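Local coordinates for aminotransferase class-III (Sphaerobacter thermophilus DSM 20745, PDB 6K8H), which is an omega-transaminase of the class-III aminotransferase family and holds the ligand (5-hydroxy-4,6-dimethylpyridin-3-yl)methyl dihydrogen phosphate in its pocket, at residues V357-V363 with L441-R445; H377-R381 with E395-V399. All blocks are in the same frame, centred on the assembly; numbering follows the deposited sequence.

Overall arrangement
Both contacts lie in the part of the chain that follows helix 322-334, where helices 337-361, 393-408 and 427-445 pack beside the three-stranded antiparallel sheet 366-370, 373-377 and 418-420. Contact 1 joins the ends of helices 337-361 and 427-445. Contact 2 ties the loop after strand 373-377 to helix 393-408, and along the chain it is nested inside the loop that contact 1 closes. Their centres are about 12 Å apart; contact 1 lies about 28 Å and contact 2 about 21 Å from the chain's centre. They touch: Phe-398 packs on Leu-441 and Arg-445, and Leu-358 meets Leu-378. These side chains pack the three helices together near the C-terminus.

Contact 1: V357-V363 with L441-R445; sequences VLREAGV and LQDAR
Val-357 meets Leu-441 where the C-terminal ends of two helices, 337-361 and 427-445, pack in this class-III aminotransferase, a member of the PLP-dependent aminotransferase superfamily (fold type I). The short helical pieces here run at 42° to each other. Their axes come no closer than 12.0 Å, so side chains bridge the gap. Val-357 touches Leu-441 through CG1, and its side chain also packs on Val-434, Phe-437 and Ala-438 of the same partner helix. Leu-358 follows, and its side chain crosses that of Leu-441 at about a right angle. Leu-358 CD2 lies 3.9 Å from Leu-441 CD2. Ala-361 presents its CB to the same methyl, also at 3.9 Å from Leu-441 CD2. Leu-441 CG stands anti to its own backbone N (chi1 -158°), and CD2 reaches in among Val-357, Leu-358, Ala-361 and Val-363. Gly-362 ends the first helix in a Schellman motif. It has positive phi, and Val-363 N bonds back to Leu-358 O at 3.1 Å. This turn brings Val-363 round to the second helix. Val-363 CG1 lies beside Leu-441 CD1 at 4.1 Å, while CG2 faces Arg-445. The arginine chain bends at chi3 (69°) and carries its guanidinium back toward Ala-361, with NH1 3.1 Å from Ala-361 O. Val-363 CG2 sits over one face of this guanidinium, 3.5 Å above its plane and offset toward the rim.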
ATOM      1  N   VAL B 357      10.568 -38.488   8.510  1.00 11.38           N
ATOM      2  CA  VAL B 357      11.390 -38.119   9.671  1.00 11.58           C
ATOM      3  C   VAL B 357      10.567 -38.197  10.949  1.00 12.87           C
ATOM      4  O   VAL B 357      11.018 -38.726  11.973  1.00 11.73           O
ATOM      5  CB  VAL B 357      11.992 -36.706   9.493  1.00 11.96           C
ATOM      6  CG1 VAL B 357      12.520 -36.163  10.827  1.00 10.91           C
ATOM      7  CG2 VAL B 357      13.096 -36.710   8.463  1.00 13.34           C
ATOM      8  N   LEU B 358       9.336 -37.681  10.902  1.00 11.51           N
ATOM      9  CA  LEU B 358       8.455 -37.759  12.060  1.00 11.83           C
ATOM     10  C   LEU B 358       8.142 -39.211  12.411  1.00 13.80           C
ATOM     11  O   LEU B 358       8.135 -39.592  13.589  1.00 13.11           O
ATOM     12  CB  LEU B 358       7.168 -36.990  11.775  1.00 11.95           C
ATOM     13  CG  LEU B 358       7.287 -35.474  11.600  1.00 12.17           C
ATOM     14  CD1 LEU B 358       5.993 -34.906  11.018  1.00 12.48           C
ATOM     15  CD2 LEU B 358       7.597 -34.817  12.944  1.00 15.48           C
ATOM     16  N   ARG B 359       7.882 -40.024  11.400  1.00 12.95           N
ATOM     17  CA  ARG B 359       7.535 -41.435  11.671  1.00 18.43           C
ATOM     18  C   ARG B 359       8.725 -42.148  12.316  1.00 15.34           C
ATOM     19  O   ARG B 359       8.546 -42.761  13.317  1.00 14.97           O
ATOM     20  CB  ARG B 359       7.171 -42.147  10.371  1.00 17.83           C
ATOM     21  CG  ARG B 359       6.728 -43.580  10.579  1.00 21.73           C
ATOM     22  CD  ARG B 359       6.889 -44.446   9.343  1.00 29.95           C
ATOM     23  NE  ARG B 359       8.273 -44.679   9.004  1.00 34.29           N
ATOM     24  CZ  ARG B 359       9.077 -45.513   9.649  1.00 35.25           C
ATOM     25  NH1 ARG B 359       8.633 -46.234  10.657  1.00 36.59           N
ATOM     26  NH2 ARG B 359      10.329 -45.639   9.277  1.00 39.02           N
ATOM     27  N   GLU B 360       9.911 -41.980  11.754  1.00 14.47           N
ATOM     28  CA  GLU B 360      11.125 -42.648  12.286  1.00 21.28           C
ATOM     29  C   GLU B 360      11.433 -42.178  13.712  1.00 22.53           C
ATOM     30  O   GLU B 360      11.923 -42.989  14.477  1.00 20.08           O
ATOM     31  CB  GLU B 360      12.353 -42.502  11.392  1.00 18.81           C
ATOM     32  CG  GLU B 360      13.381 -43.590  11.663  1.00 37.85           C
ATOM     33  CD  GLU B 360      14.841 -43.183  11.570  1.00 47.31           C
ATOM     34  OE1 GLU B 360      15.725 -44.010  11.888  1.00 55.86           O
ATOM     35  OE2 GLU B 360      15.097 -42.048  11.182  1.00 50.25           O
ATOM     36  N   ALA B 361      11.247 -40.894  14.001  1.00 14.52           N
ATOM     37  CA  ALA B 361      11.530 -40.373  15.352  1.00 16.65           C
ATOM     38  C   ALA B 361      10.414 -40.744  16.343  1.00 17.00           C
ATOM     39  O   ALA B 361      10.576 -40.480  17.507  1.00 18.29           O
ATOM     40  CB  ALA B 361      11.760 -38.885  15.309  1.00 16.82           C
ATOM     41  N   GLY B 362       9.303 -41.292  15.871  1.00 20.20           N
ATOM     42  CA  GLY B 362       8.224 -41.530  16.807  1.00 16.46           C
ATOM     43  C   GLY B 362       7.542 -40.277  17.319  1.00 19.18           C
ATOM     44  O   GLY B 362       6.974 -40.294  18.413  1.00 20.41           O
ATOM     45  N   VAL B 363       7.606 -39.184  16.568  1.00 12.27           N
ATOM     46  CA  VAL B 363       7.067 -37.890  16.979  1.00 12.98           C
ATOM     47  C   VAL B 363       5.748 -37.699  16.242  1.00 18.20           C
ATOM     48  O   VAL B 363       5.748 -37.691  15.001  1.00 15.38           O
ATOM     49  CB  VAL B 363       8.041 -36.744  16.671  1.00 11.54           C
ATOM     50  CG1 VAL B 363       7.417 -35.381  17.017  1.00 13.28           C
ATOM     51  CG2 VAL B 363       9.362 -36.949  17.435  1.00 12.45           C
ATOM     52  N   LEU B 441      14.680 -31.824  15.210  1.00 12.85           N
ATOM     53  CA  LEU B 441      13.790 -32.602  16.061  1.00 13.83           C
ATOM     54  C   LEU B 441      14.574 -33.276  17.187  1.00 15.34           C
ATOM     55  O   LEU B 441      14.173 -33.216  18.367  1.00 13.58           O
ATOM     56  CB  LEU B 441      13.040 -33.620  15.201  1.00 16.38           C
ATOM     57  CG  LEU B 441      11.712 -34.244  15.623  1.00 17.80           C
ATOM     58  CD1 LEU B 441      10.719 -33.170  16.049  1.00 11.72           C
ATOM     59  CD2 LEU B 441      11.168 -35.075  14.454  1.00 10.92           C
ATOM     60  N   GLN B 442      15.731 -33.845  16.853  1.00 12.47           N
ATOM     61  CA  GLN B 442      16.555 -34.498  17.901  1.00 13.24           C
ATOM     62  C   GLN B 442      16.950 -33.435  18.934  1.00 15.72           C
ATOM     63  O   GLN B 442      16.744 -33.673  20.128  1.00 12.44           O
ATOM     64  CB  GLN B 442      17.761 -35.177  17.257  1.00 16.57           C
ATOM     65  CG  GLN B 442      17.379 -36.390  16.425  1.00 18.89           C
ATOM     66  CD  GLN B 442      18.490 -36.867  15.524  1.00 32.68           C
ATOM     67  OE1 GLN B 442      19.632 -36.428  15.632  1.00 36.00           O
ATOM     68  NE2 GLN B 442      18.157 -37.771  14.614  1.00 32.06           N
ATOM     69  N   ASP B 443      17.404 -32.269  18.471  1.00 13.74           N
ATOM     70  CA  ASP B 443      17.745 -31.172  19.378  1.00 11.87           C
ATOM     71  C   ASP B 443      16.582 -30.815  20.292  1.00 12.85           C
ATOM     72  O   ASP B 443      16.750 -30.677  21.510  1.00 10.94           O
ATOM     73  CB  ASP B 443      18.144 -29.944  18.587  1.00 13.65           C
ATOM     74  CG  ASP B 443      19.454 -30.102  17.882  1.00 20.60           C
ATOM     75  OD1 ASP B 443      20.148 -31.130  18.042  1.00 22.94           O
ATOM     76  OD2 ASP B 443      19.792 -29.153  17.163  1.00 23.83           O
ATOM     77  N   ALA B 444      15.395 -30.642  19.714  1.00 12.46           N
ATOM     78  CA  ALA B 444      14.249 -30.194  20.496  1.00 13.59           C
ATOM     79  C   ALA B 444      13.881 -31.210  21.559  1.00 12.27           C
ATOM     80  O   ALA B 444      13.360 -30.836  22.619  1.00 10.82           O
ATOM     81  CB  ALA B 444      13.051 -29.931  19.575  1.00 10.74           C
ATOM     82  N   ARG B 445      14.210 -32.482  21.325  1.00 11.43           N
ATOM     83  CA  ARG B 445      13.887 -33.557  22.303  1.00 12.98           C
ATOM     84  C   ARG B 445      15.079 -33.828  23.233  1.00 11.45           C
ATOM     85  O   ARG B 445      14.921 -34.614  24.163  1.00 11.20           O
ATOM     86  CB  ARG B 445      13.467 -34.840  21.584  1.00 11.99           C
ATOM     87  CG  ARG B 445      12.356 -34.651  20.566  1.00 14.58           C
ATOM     88  CD  ARG B 445      12.228 -35.863  19.671  1.00 18.07           C
ATOM     89  NE  ARG B 445      11.718 -37.009  20.398  1.00 21.13           N
ATOM     90  CZ  ARG B 445      11.849 -38.267  20.001  1.00 24.25           C
ATOM     91  NH1 ARG B 445      12.492 -38.547  18.884  1.00 15.55           N
ATOM     92  NH2 ARG B 445      11.350 -39.243  20.733  1.00 27.73           N
TER

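Contact 2: H377-R381 with E395-V399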
ATOM      1  N   HIS B 377       3.329 -29.681  11.139  1.00  7.39           N
ATOM      2  CA  HIS B 377       2.542 -29.669  12.360  1.00  9.61           C
ATOM      3  C   HIS B 377       3.080 -30.739  13.290  1.00 10.57           C
ATOM      4  O   HIS B 377       3.301 -31.876  12.857  1.00 10.99           O
ATOM      5  CB  HIS B 377       1.077 -29.952  12.048  1.00  8.59           C
ATOM      6  CG  HIS B 377       0.504 -29.060  10.989  1.00 11.66           C
ATOM      7  ND1 HIS B 377       0.109 -27.764  11.244  1.00 10.65           N
ATOM      8  CD2 HIS B 377       0.252 -29.282   9.678  1.00  9.98           C
ATOM      9  CE1 HIS B 377      -0.371 -27.226  10.135  1.00 10.27           C
ATOM     10  NE2 HIS B 377      -0.287 -28.123   9.168  1.00 13.11           N
ATOM     11  N   LEU B 378       3.275 -30.384  14.560  1.00  9.12           N
ATOM     12  CA  LEU B 378       3.786 -31.328  15.557  1.00 11.86           C
ATOM     13  C   LEU B 378       2.666 -31.879  16.432  1.00 11.79           C
ATOM     14  O   LEU B 378       2.811 -32.062  17.647  1.00 10.80           O
ATOM     15  CB  LEU B 378       4.890 -30.681  16.387  1.00 10.61           C
ATOM     16  CG  LEU B 378       6.019 -30.215  15.460  1.00 10.95           C
ATOM     17  CD1 LEU B 378       7.227 -29.753  16.248  1.00 12.13           C
ATOM     18  CD2 LEU B 378       6.422 -31.316  14.478  1.00 12.47           C
ATOM     19  N   HIS B 379       1.519 -32.128  15.801  1.00 11.69           N
ATOM     20  CA  HIS B 379       0.373 -32.773  16.418  1.00 12.23           C
ATOM     21  C   HIS B 379      -0.373 -33.514  15.317  1.00 11.63           C
ATOM     22  O   HIS B 379      -0.064 -33.374  14.132  1.00  9.82           O
ATOM     23  CB  HIS B 379      -0.531 -31.759  17.119  1.00  8.62           C
ATOM     24  CG  HIS B 379      -1.149 -30.780  16.172  1.00  8.56           C
ATOM     25  ND1 HIS B 379      -2.199 -31.114  15.341  1.00  9.51           N
ATOM     26  CD2 HIS B 379      -0.853 -29.486  15.907  1.00 11.38           C
ATOM     27  CE1 HIS B 379      -2.528 -30.062  14.609  1.00 11.82           C
ATOM     28  NE2 HIS B 379      -1.724 -29.062  14.930  1.00  7.93           N
ATOM     29  N   GLN B 380      -1.353 -34.322  15.718  1.00 10.66           N
ATOM     30  CA  GLN B 380      -2.137 -35.088  14.766  1.00  9.62           C
ATOM     31  C   GLN B 380      -3.625 -34.754  14.859  1.00 14.48           C
ATOM     32  O   GLN B 380      -4.480 -35.611  14.620  1.00 10.07           O
ATOM     33  CB  GLN B 380      -1.879 -36.585  14.949  1.00 20.39           C
ATOM     34  CG  GLN B 380      -0.542 -36.997  14.320  1.00 18.57           C
ATOM     35  CD  GLN B 380      -0.171 -38.447  14.537  1.00 23.31           C
ATOM     36  OE1 GLN B 380      -0.531 -39.058  15.543  1.00 31.48           O
ATOM     37  NE2 GLN B 380       0.575 -39.006  13.591  1.00 31.12           N
ATOM     38  N   ARG B 381      -3.948 -33.492  15.196  1.00  8.92           N
ATOM     39  CA  ARG B 381      -5.343 -33.074  15.191  1.00  6.48           C
ATOM     40  C   ARG B 381      -5.824 -32.823  13.767  1.00  9.08           C
ATOM     41  O   ARG B 381      -5.078 -32.278  12.947  1.00 10.34           O
ATOM     42  CB  ARG B 381      -5.532 -31.810  16.023  1.00  8.85           C
ATOM     43  CG  ARG B 381      -5.161 -32.003  17.479  1.00  7.39           C
ATOM     44  CD  ARG B 381      -5.502 -30.779  18.330  1.00 10.16           C
ATOM     45  NE  ARG B 381      -4.701 -29.619  17.970  1.00  8.38           N
ATOM     46  CZ  ARG B 381      -3.477 -29.390  18.427  1.00 14.43           C
ATOM     47  NH1 ARG B 381      -2.903 -30.252  19.265  1.00 11.85           N
ATOM     48  NH2 ARG B 381      -2.831 -28.290  18.060  1.00 13.26           N
ATOM     49  N   GLU B 395       3.014 -27.076  22.822  1.00 10.91           N
ATOM     50  CA  GLU B 395       3.270 -27.115  21.389  1.00 12.93           C
ATOM     51  C   GLU B 395       4.011 -25.869  20.920  1.00 10.80           C
ATOM     52  O   GLU B 395       4.923 -25.969  20.090  1.00 10.67           O
ATOM     53  CB  GLU B 395       1.955 -27.300  20.635  1.00 12.43           C
ATOM     54  CG  GLU B 395       1.475 -28.740  20.704  1.00 14.56           C
ATOM     55  CD  GLU B 395      -0.000 -28.911  20.395  1.00 16.30           C
ATOM     56  OE1 GLU B 395      -0.714 -27.890  20.235  1.00 14.29           O
ATOM     57  OE2 GLU B 395      -0.440 -30.086  20.333  1.00 17.26           O
ATOM     58  N   ARG B 396       3.655 -24.691  21.447  1.00  8.64           N
ATOM     59  CA  ARG B 396       4.382 -23.479  21.073  1.00 15.04           C
ATOM     60  C   ARG B 396       5.855 -23.579  21.466  1.00  9.62           C
ATOM     61  O   ARG B 396       6.744 -23.255  20.668  1.00  9.84           O
ATOM     62  CB  ARG B 396       3.724 -22.237  21.697  1.00 14.94           C
ATOM     63  CG  ARG B 396       2.371 -21.876  21.081  1.00 16.30           C
ATOM     64  CD  ARG B 396       1.864 -20.493  21.535  1.00 18.61           C
ATOM     65  NE  ARG B 396       1.780 -20.363  22.995  1.00 23.69           N
ATOM     66  CZ  ARG B 396       0.684 -20.608  23.718  1.00 23.15           C
ATOM     67  NH1 ARG B 396      -0.437 -20.999  23.129  1.00 18.40           N
ATOM     68  NH2 ARG B 396       0.708 -20.456  25.037  1.00 19.29           N
ATOM     69  N   ALA B 397       6.135 -24.043  22.689  1.00 10.92           N
ATOM     70  CA  ALA B 397       7.532 -24.189  23.122  1.00 10.65           C
ATOM     71  C   ALA B 397       8.296 -25.213  22.274  1.00 11.20           C
ATOM     72  O   ALA B 397       9.456 -24.980  21.901  1.00  9.68           O
ATOM     73  CB  ALA B 397       7.586 -24.576  24.601  1.00 14.12           C
ATOM     74  N   PHE B 398       7.667 -26.355  21.965  1.00  9.68           N
ATOM     75  CA  PHE B 398       8.346 -27.397  21.191  1.00  8.66           C
ATOM     76  C   PHE B 398       8.613 -26.947  19.753  1.00  8.88           C
ATOM     77  O   PHE B 398       9.725 -27.128  19.224  1.00  8.52           O
ATOM     78  CB  PHE B 398       7.520 -28.689  21.224  1.00  9.61           C
ATOM     79  CG  PHE B 398       8.262 -29.897  20.735  1.00  9.68           C
ATOM     80  CD1 PHE B 398       9.196 -30.541  21.541  1.00 14.00           C
ATOM     81  CD2 PHE B 398       8.036 -30.385  19.466  1.00 12.11           C
ATOM     82  CE1 PHE B 398       9.884 -31.660  21.080  1.00 12.03           C
ATOM     83  CE2 PHE B 398       8.724 -31.501  18.994  1.00 14.93           C
ATOM     84  CZ  PHE B 398       9.647 -32.137  19.801  1.00 13.88           C
ATOM     85  N   VAL B 399       7.600 -26.366  19.101  1.00  8.89           N
ATOM     86  CA  VAL B 399       7.782 -25.800  17.767  1.00  7.81           C
ATOM     87  C   VAL B 399       8.865 -24.727  17.789  1.00  7.75           C
ATOM     88  O   VAL B 399       9.673 -24.626  16.858  1.00  7.10           O
ATOM     89  CB  VAL B 399       6.442 -25.247  17.241  1.00 12.49           C
ATOM     90  CG1 VAL B 399       6.654 -24.402  15.984  1.00 13.27           C
ATOM     91  CG2 VAL B 399       5.472 -26.390  16.946  1.00  8.23           C
TER
HETATM   92  O   HOH W   1       1.336 -32.179  20.194  1.00 22.10           O
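Arg-381 and Glu-395 reach each other from opposite directions: the glutamate runs extended beyond CG (chi2 161°), while the arginine bends at chi3 (-66°). This end-on salt bridge ties the loop after strand 373-377 to helix 393-408 in the fold type I architecture of the PLP-dependent aminotransferases. Arg-381 NH1 gives the straighter bond, 2.7 Å to the syn lone pair of Glu-395 OE2 and in the guanidinium plane. Arg-381 NH2 bonds Glu-395 OE1 at 3.1 Å. That bond is more bent (143°) and tilted from the guanidinium plane, and the oxygen is met on its syn side but well out of the carboxylate plane. Two such bonds limit rotation of both groups. Arg-381 NE also bonds Asn-388 O, and Glu-395 OE1 accepts from Ser-392 N. The loop itself is braced by His-379. Its ND1 accepts Arg-381 N at 3.0 Å in the ring plane. Arg-381 NH2 lies 3.1 Å above one face of the His-379 ring, offset toward its rim. A water adds a further link, donating to Leu-378 O and to Glu-395 OE2. OE2 is therefore held by both the arginine and the water, which would be consistent with a charged carboxylate. The apolar half of the contact belongs to Leu-378. Its CD1 lies 3.9 Å from Val-399 CG2. The same methyl meets the Phe-398 ring at its edge, near the ring plane, with Leu-378 CD1 3.4 Å from Phe-398 CD2.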